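PDB 6YIG: calcium-binding EF hand family protein from Arabidopsis thaliana, which binds calcium through the N-terminal EH domain described here and probably serves as an adaptor in the endocytic TPLATE complex, whose EH domains bind lipids and proteins. Local coordinates for residues A[69-74]-A[101-106]; A[35-40]-A[45-50]. All blocks are in the same frame, centred on the assembly; numbering follows the deposited sequence.

Interaction 1 of 2, residues A[69-74]-A[101-106]; sequences NSLRLV and PPPKIN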
loop_
_atom_site.group_PDB
_atom_site.type_symbol
_atom_site.label_atom_id
_atom_site.label_comp_id
_atom_site.label_asym_id
_atom_site.label_seq_id
_atom_site.Cartn_x
_atom_site.Cartn_y
_atom_site.Cartn_z
ATOM N N ASN A 69 -3.412 2.056 2.877
ATOM C CA ASN A 69 -4.255 1.989 1.693
ATOM C C ASN A 69 -3.478 1.492 0.478
ATOM O O ASN A 69 -4.006 0.716 -0.329
ATOM C CB ASN A 69 -4.891 3.340 1.389
ATOM C CG ASN A 69 -6.047 3.667 2.320
ATOM O OD1 ASN A 69 -6.693 2.782 2.871
ATOM N ND2 ASN A 69 -6.312 4.938 2.490
ATOM N N SER A 70 -2.212 1.895 0.334
ATOM C CA SER A 70 -1.435 1.349 -0.784
ATOM C C SER A 70 -1.234 -0.152 -0.623
ATOM O O SER A 70 -1.193 -0.877 -1.618
ATOM C CB SER A 70 -0.087 2.059 -0.929
ATOM O OG SER A 70 0.891 1.620 0.010
ATOM N N LEU A 71 -1.094 -0.630 0.609
ATOM C CA LEU A 71 -0.989 -2.070 0.859
ATOM C C LEU A 71 -2.277 -2.788 0.470
ATOM O O LEU A 71 -2.245 -3.883 -0.116
ATOM C CB LEU A 71 -0.668 -2.311 2.340
ATOM C CG LEU A 71 0.759 -1.948 2.782
ATOM C CD1 LEU A 71 0.825 -2.011 4.324
ATOM C CD2 LEU A 71 1.824 -2.800 2.130
ATOM N N ARG A 72 -3.432 -2.185 0.790
ATOM C CA ARG A 72 -4.711 -2.778 0.422
ATOM C C ARG A 72 -4.859 -2.859 -1.086
ATOM O O ARG A 72 -5.329 -3.867 -1.616
ATOM C CB ARG A 72 -5.871 -1.979 1.023
ATOM C CG ARG A 72 -5.936 -2.035 2.522
ATOM C CD ARG A 72 -7.082 -1.196 3.103
ATOM N NE ARG A 72 -7.089 -1.353 4.560
ATOM C CZ ARG A 72 -6.586 -0.470 5.421
ATOM N NH1 ARG A 72 -6.094 0.688 5.020
ATOM N NH2 ARG A 72 -6.587 -0.752 6.707
ATOM N N LEU A 73 -4.489 -1.799 -1.792
ATOM C CA LEU A 73 -4.566 -1.836 -3.247
ATOM C C LEU A 73 -3.619 -2.882 -3.808
ATOM O O LEU A 73 -3.944 -3.529 -4.817
ATOM C CB LEU A 73 -4.268 -0.460 -3.801
ATOM C CG LEU A 73 -5.333 0.588 -3.523
ATOM C CD1 LEU A 73 -4.843 1.974 -3.929
ATOM C CD2 LEU A 73 -6.650 0.250 -4.207
ATOM N N VAL A 74 -2.433 -3.038 -3.206
ATOM C CA VAL A 74 -1.517 -4.097 -3.627
ATOM C C VAL A 74 -2.154 -5.473 -3.455
ATOM O O VAL A 74 -2.061 -6.327 -4.343
ATOM C CB VAL A 74 -0.166 -3.990 -2.899
ATOM C CG1 VAL A 74 0.646 -5.264 -3.066
ATOM C CG2 VAL A 74 0.593 -2.775 -3.392
ATOM N N PRO A 101 -7.167 -8.035 3.179
ATOM C CA PRO A 101 -5.980 -8.505 3.903
ATOM C C PRO A 101 -4.741 -7.706 3.540
ATOM O O PRO A 101 -4.675 -7.062 2.484
ATOM C CB PRO A 101 -5.825 -9.962 3.442
ATOM C CG PRO A 101 -7.103 -10.337 2.816
ATOM C CD PRO A 101 -7.717 -9.078 2.283
ATOM N N PRO A 102 -3.711 -7.743 4.381
ATOM C CA PRO A 102 -2.423 -7.207 3.969
ATOM C C PRO A 102 -1.833 -8.054 2.854
ATOM O O PRO A 102 -2.113 -9.262 2.757
ATOM C CB PRO A 102 -1.578 -7.282 5.254
ATOM C CG PRO A 102 -2.198 -8.337 6.046
ATOM C CD PRO A 102 -3.670 -8.376 5.708
ATOM N N PRO A 103 -1.014 -7.466 2.001
ATOM C CA PRO A 103 -0.462 -8.186 0.850
ATOM C C PRO A 103 0.700 -9.092 1.243
ATOM O O PRO A 103 1.137 -9.140 2.401
ATOM C CB PRO A 103 -0.012 -7.038 -0.064
ATOM C CG PRO A 103 0.414 -5.958 0.923
ATOM C CD PRO A 103 -0.579 -6.051 2.031
ATOM N N LYS A 104 1.179 -9.847 0.251
ATOM C CA LYS A 104 2.384 -10.659 0.379
ATOM C C LYS A 104 3.547 -9.881 -0.220
ATOM O O LYS A 104 3.523 -9.555 -1.408
ATOM C CB LYS A 104 2.215 -12.004 -0.332
ATOM C CG LYS A 104 1.132 -12.876 0.277
ATOM C CD LYS A 104 1.540 -13.365 1.673
ATOM C CE LYS A 104 0.547 -14.373 2.260
ATOM N NZ LYS A 104 -0.783 -13.767 2.573
ATOM N N ILE A 105 4.567 -9.601 0.582
ATOM C CA ILE A 105 5.708 -8.809 0.145
ATOM C C ILE A 105 6.974 -9.598 0.433
ATOM O O ILE A 105 7.250 -9.922 1.595
ATOM C CB ILE A 105 5.765 -7.436 0.839
ATOM C CG1 ILE A 105 4.450 -6.694 0.680
ATOM C CG2 ILE A 105 6.919 -6.616 0.262
ATOM C CD1 ILE A 105 4.231 -6.081 -0.688
ATOM N N ASN A 106 7.726 -9.910 -0.630
ATOM C CA ASN A 106 9.068 -10.483 -0.498
ATOM C C ASN A 106 10.006 -9.457 0.139
ATOM O O ASN A 106 10.122 -8.333 -0.345
ATOM C CB ASN A 106 9.586 -10.891 -1.884
#

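Interaction 2 of 2, residues A[35-40]-A[45-50]; sequences GFFQGS and QVLAQI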
loop_
_atom_site.group_PDB
_atom_site.type_symbol
_atom_site.label_atom_id
_atom_site.label_comp_id
_atom_site.label_asym_id
_atom_site.label_seq_id
_atom_site.Cartn_x
_atom_site.Cartn_y
_atom_site.Cartn_z
ATOM N N GLY A 35 11.404 0.833 -3.222
ATOM C CA GLY A 35 12.202 -0.287 -2.755
ATOM C C GLY A 35 11.349 -1.358 -2.114
ATOM O O GLY A 35 11.570 -2.552 -2.329
ATOM N N PHE A 36 10.361 -0.942 -1.316
ATOM C CA PHE A 36 9.511 -1.886 -0.605
ATOM C C PHE A 36 8.682 -2.709 -1.581
ATOM O O PHE A 36 8.615 -3.939 -1.478
ATOM C CB PHE A 36 8.615 -1.134 0.373
ATOM C CG PHE A 36 7.690 -2.028 1.152
ATOM C CD1 PHE A 36 8.151 -2.766 2.210
ATOM C CD2 PHE A 36 6.370 -2.137 0.796
ATOM C CE1 PHE A 36 7.283 -3.596 2.925
ATOM C CE2 PHE A 36 5.525 -2.971 1.481
ATOM C CZ PHE A 36 5.979 -3.676 2.552
ATOM N N PHE A 37 8.076 -2.061 -2.560
ATOM C CA PHE A 37 7.171 -2.774 -3.461
ATOM C C PHE A 37 7.882 -3.534 -4.550
ATOM O O PHE A 37 7.217 -4.238 -5.321
ATOM C CB PHE A 37 6.146 -1.786 -4.021
ATOM C CG PHE A 37 5.119 -1.360 -2.977
ATOM C CD1 PHE A 37 4.406 -2.310 -2.275
ATOM C CD2 PHE A 37 4.893 -0.033 -2.702
ATOM C CE1 PHE A 37 3.482 -1.940 -1.288
ATOM C CE2 PHE A 37 3.957 0.349 -1.741
ATOM C CZ PHE A 37 3.264 -0.605 -1.035
ATOM N N GLN A 38 9.210 -3.468 -4.618
ATOM C CA GLN A 38 9.925 -4.415 -5.465
ATOM C C GLN A 38 9.680 -5.844 -5.006
ATOM O O GLN A 38 9.875 -6.773 -5.791
ATOM C CB GLN A 38 11.404 -4.072 -5.482
ATOM C CG GLN A 38 11.705 -2.895 -6.391
ATOM C CD GLN A 38 13.171 -2.759 -6.700
ATOM O OE1 GLN A 38 13.941 -2.232 -5.894
ATOM N NE2 GLN A 38 13.576 -3.241 -7.881
ATOM N N GLY A 39 9.212 -6.040 -3.782
ATOM C CA GLY A 39 8.833 -7.359 -3.320
ATOM C C GLY A 39 7.393 -7.760 -3.562
ATOM O O GLY A 39 6.963 -8.827 -3.099
ATOM N N SER A 40 6.637 -6.968 -4.326
ATOM C CA SER A 40 5.216 -7.210 -4.476
ATOM C C SER A 40 4.841 -8.083 -5.665
ATOM O O SER A 40 3.704 -8.566 -5.713
ATOM C CB SER A 40 4.469 -5.885 -4.642
ATOM O OG SER A 40 4.739 -5.343 -5.905
ATOM N N GLN A 45 3.623 -0.316 -13.832
ATOM C CA GLN A 45 2.453 0.480 -14.168
ATOM C C GLN A 45 1.434 0.456 -13.042
ATOM O O GLN A 45 0.877 1.494 -12.672
ATOM C CB GLN A 45 1.804 -0.034 -15.464
ATOM C CG GLN A 45 2.624 0.235 -16.683
ATOM C CD GLN A 45 3.447 -0.961 -17.102
ATOM O OE1 GLN A 45 3.893 -1.779 -16.272
ATOM N NE2 GLN A 45 3.668 -1.073 -18.409
ATOM N N VAL A 46 1.171 -0.733 -12.489
ATOM C CA VAL A 46 0.202 -0.849 -11.409
ATOM C C VAL A 46 0.720 -0.129 -10.174
ATOM O O VAL A 46 -0.028 0.599 -9.495
ATOM C CB VAL A 46 -0.094 -2.333 -11.144
ATOM C CG1 VAL A 46 -0.866 -2.523 -9.856
ATOM C CG2 VAL A 46 -0.862 -2.941 -12.305
ATOM N N LEU A 47 2.018 -0.285 -9.866
ATOM C CA LEU A 47 2.562 0.356 -8.672
ATOM C C LEU A 47 2.551 1.873 -8.807
ATOM O O LEU A 47 2.312 2.582 -7.829
ATOM C CB LEU A 47 3.970 -0.151 -8.396
ATOM C CG LEU A 47 4.043 -1.617 -7.970
ATOM C CD1 LEU A 47 5.474 -2.099 -7.960
ATOM C CD2 LEU A 47 3.359 -1.778 -6.624
ATOM N N ALA A 48 2.794 2.392 -10.018
ATOM C CA ALA A 48 2.655 3.825 -10.245
ATOM C C ALA A 48 1.232 4.298 -9.974
ATOM O O ALA A 48 1.023 5.343 -9.348
ATOM C CB ALA A 48 3.050 4.181 -11.681
ATOM N N GLN A 49 0.235 3.535 -10.427
ATOM C CA GLN A 49 -1.152 3.931 -10.216
ATOM C C GLN A 49 -1.511 3.881 -8.738
ATOM O O GLN A 49 -2.210 4.765 -8.242
ATOM C CB GLN A 49 -2.090 3.042 -11.034
ATOM C CG GLN A 49 -3.544 3.477 -11.015
ATOM C CD GLN A 49 -4.400 2.726 -12.048
ATOM O OE1 GLN A 49 -5.170 1.838 -11.701
ATOM N NE2 GLN A 49 -4.266 3.093 -13.311
ATOM N N ILE A 50 -1.008 2.876 -8.018
ATOM C CA ILE A 50 -1.248 2.776 -6.580
ATOM C C ILE A 50 -0.603 3.939 -5.842
ATOM O O ILE A 50 -1.231 4.551 -4.976
ATOM C CB ILE A 50 -0.754 1.409 -6.067
ATOM C CG1 ILE A 50 -1.702 0.313 -6.560
ATOM C CG2 ILE A 50 -0.676 1.384 -4.559
ATOM C CD1 ILE A 50 -1.234 -1.065 -6.361
#

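Interaction 1 of 2, residues A[69-74]-A[101-106]
Pro103 sets its pyrrolidine ring against one side of the helical turn carrying Leu71 and Val74, and it takes part in the two closest side-chain contacts between 69-74 and 101-106. Pro103 CG lies 3.7 Å from Leu71 CD2. On the other flank, Pro103 CB comes to 3.5 Å from Val74 CG1. Pro103 CD is 3.5 Å from the carbonyl oxygen Leu71 O. Both aliphatic side chains cross the ring at about a right angle, one meeting it at CG and CD, the other at CB. Val74 presents CG1 because that methyl stands anti to the backbone N (chi1 166°). Farther along the tail, Ile105 CD1 comes to 4.4 Å from the same Val74 CG1, a looser touch that extends the apolar strip. The contact across the segments is thus van der Waals packing, with 214 Å² buried in total.

Polar groups around this strip hold the tail at several points. Thr75 OG1 lies within hydrogen-bonding distance of both Leu71 O and Pro101 O; with one proton to give, it must share it or alternate between them, and so links helix and tail. Tyr16 OH bonds to Pro103 O, and Gln78 NE2 to Lys104 O. Pro101 and Pro102 have the backbone angles of an extended, polyproline-II-like chain, which carries the tail past helix 64-78. This is the packing of an EH domain, in which a proline-rich C-terminal tail folds back over the last helix of the second EF-hand and closes the apolar core of the pair.

Interaction 2 of 2, residues A[35-40]-A[45-50]
With their CA atoms 7.6 Å apart, Phe37 and Leu47 face each other, Phe37 as the first residue of a type I beta turn that runs to Ser40, Leu47 one turn into helix 44-54. Leu47 reaches across with both methyls: CD2 packs 3.8 Å from Phe37 CB and meets the ring obliquely near CG, while CD1 lies 3.8 Å from Phe37 O. Ser40 OG completes the seat, 3.9 Å from Leu47 CD2. That hydroxyl sits between its backbone N and carbonyl carbon (chi1 72°), which folds it back over the turn. Ser40 OG donates to Phe37 O at 2.8 Å, in the carbonyl plane with a C=O...donor angle of 147°. Ser40 N gives the same oxygen a second bond, and Ser40 OG bonds to Leu42 N. Phe36 CD2 sits 3.5 Å above the plane of the Phe37 ring, near its border.

The contact sets the linker after the calcium-bound EF-hand on the first helix of the second, as EH domains pair their hands. Across the segments the chemistry is apolar. Polar atoms bordering Leu47 are engaged within the turn and its continuation, so the leucine rests against a hydroxyl and a carbonyl without leaving either unsatisfied.

In the fold
From the N terminus, helix 12-20 and the calcium loop lead into helix 30-37, and interaction 2 then closes a short linker by setting Phe37 and the turn after it against helix 44-54, so joining the first EF-hand to the second. After the sodium-binding loop comes helix 64-78; interaction 1 closes a longer excursion through helix 85-93 when the tail returns to it. The two closures follow in series, neither enclosing the other, yet their centres are only 10 Å apart. Ser70 and Val74 pack on the Phe37 ring, and Asn106 N probably hydrogen-bonds to Gly39 O at 2.8 Å, tying the C-terminal tail to the inter-hand linker.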